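Local coordinates for protein peptidase (PDB 5NYW) that is of unknown function but, as an ancestral proteasome-type beta-subunit of the Ntn-hydrolase superfamily that assembles into multimers, is probably a peptidase, at residues G88-V91 with R92-I95. Sequence-based numbering, arbitrary orientation.
Sequences GETV and REVI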
loop_
_atom_site.group_PDB
_atom_site.type_symbol
_atom_site.label_atom_id
_atom_site.label_comp_id
_atom_site.label_asym_id
_atom_site.label_seq_id
_atom_site.Cartn_x
_atom_site.Cartn_y
_atom_site.Cartn_z
ATOM N N GLY L 88 -6.702 -28.936 -3.134
ATOM C CA GLY L 88 -6.939 -27.511 -3.187
ATOM C C GLY L 88 -5.644 -26.727 -3.255
ATOM O O GLY L 88 -5.549 -25.755 -4.014
ATOM N N GLU L 89 -4.650 -27.152 -2.469
ATOM C CA GLU L 89 -3.333 -26.526 -2.462
ATOM C C GLU L 89 -2.639 -26.730 -3.800
ATOM O O GLU L 89 -1.994 -25.811 -4.317
ATOM C CB GLU L 89 -2.461 -27.081 -1.317
ATOM C CG GLU L 89 -2.959 -26.690 0.065
ATOM C CD GLU L 89 -2.267 -27.433 1.187
ATOM O OE1 GLU L 89 -1.387 -28.267 0.890
ATOM O OE2 GLU L 89 -2.637 -27.210 2.367
ATOM N N THR L 90 -2.777 -27.930 -4.364
ATOM C CA THR L 90 -2.130 -28.244 -5.633
ATOM C C THR L 90 -2.836 -27.482 -6.779
ATOM O O THR L 90 -2.200 -27.121 -7.771
ATOM C CB THR L 90 -2.140 -29.754 -5.926
ATOM O OG1 THR L 90 -1.805 -30.478 -4.743
ATOM C CG2 THR L 90 -1.147 -30.084 -7.035
ATOM N N VAL L 91 -4.156 -27.303 -6.666
ATOM C CA VAL L 91 -4.899 -26.471 -7.614
ATOM C C VAL L 91 -4.421 -25.009 -7.641
ATOM O O VAL L 91 -4.110 -24.480 -8.715
ATOM C CB VAL L 91 -6.406 -26.489 -7.327
ATOM C CG1 VAL L 91 -7.081 -25.378 -8.087
ATOM C CG2 VAL L 91 -7.000 -27.837 -7.709
ATOM N N ARG L 92 -4.336 -24.372 -6.471
ATOM C CA ARG L 92 -3.865 -22.977 -6.371
ATOM C C ARG L 92 -2.414 -22.817 -6.841
ATOM O O ARG L 92 -2.083 -21.841 -7.513
ATOM C CB ARG L 92 -3.994 -22.446 -4.930
ATOM C CG ARG L 92 -5.416 -22.117 -4.501
ATOM C CD ARG L 92 -5.524 -21.443 -3.100
ATOM N NE ARG L 92 -5.165 -22.312 -1.972
ATOM C CZ ARG L 92 -6.048 -23.035 -1.270
ATOM N NH1 ARG L 92 -7.343 -23.040 -1.607
ATOM N NH2 ARG L 92 -5.641 -23.789 -0.250
ATOM N N GLU L 93 -1.563 -23.781 -6.495
ATOM C CA GLU L 93 -0.154 -23.775 -6.893
ATOM C C GLU L 93 0.032 -23.739 -8.406
ATOM O O GLU L 93 0.845 -22.977 -8.933
ATOM C CB GLU L 93 0.550 -25.013 -6.341
ATOM C CG GLU L 93 1.954 -25.199 -6.856
ATOM C CD GLU L 93 2.542 -26.550 -6.464
ATOM O OE1 GLU L 93 3.688 -26.837 -6.859
ATOM O OE2 GLU L 93 1.855 -27.342 -5.788
ATOM N N VAL L 94 -0.693 -24.615 -9.096
ATOM C CA VAL L 94 -0.604 -24.717 -10.542
ATOM C C VAL L 94 -1.207 -23.499 -11.256
ATOM O O VAL L 94 -0.598 -22.965 -12.182
ATOM C CB VAL L 94 -1.282 -25.996 -11.020
ATOM C CG1 VAL L 94 -1.430 -26.002 -12.535
ATOM C CG2 VAL L 94 -0.486 -27.192 -10.521
ATOM N N ILE L 95 -2.369 -23.027 -10.804
ATOM C CA ILE L 95 -2.993 -21.866 -11.441
ATOM C C ILE L 95 -2.161 -20.589 -11.290
ATOM O O ILE L 95 -1.936 -19.863 -12.266
ATOM C CB ILE L 95 -4.402 -21.612 -10.881
ATOM C CG1 ILE L 95 -5.344 -22.699 -11.376
ATOM C CG2 ILE L 95 -4.936 -20.259 -11.335
ATOM C CD1 ILE L 95 -6.755 -22.549 -10.878
#
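R92 folds back over G88: R92 N donates to G88 O in a nearly straight bond of 3.1 Å. Its side chain bends at chi3 (-68°) to lay one guanidinium face over that same oxygen, G88 O standing 3.9 Å above the plane. NH1 donates to the Q133 carbonyl. E89 stays short of a salt bridge, with OE2 5.3 Å from R92 NH2 and the two flat groups turned 61° apart; the nearest approach is E89 CG to R92 NH2, 4.0 Å. One residue on, E93 N donates to E89 O at 3.0 Å, while the E93 side chain, extended beyond CG, uses OE1 for a salt bridge with R65. V94 N reaches T90 O from above the carbonyl plane, and T90 OG1 bonds back to L86 O. I95 N closes the series on V91 O, and beside it V91 CG1 and I95 CD1 meet at 4.0 Å, their side chains pointing the same way. V91 also packs on I58 of helix 52-65 and on L114 of strand 112-120. Four successive i to i+4 bonds mark regular alpha-helix, here within 80-98, one of the helices flanking the beta-sandwich in the proteasome-type Ntn fold.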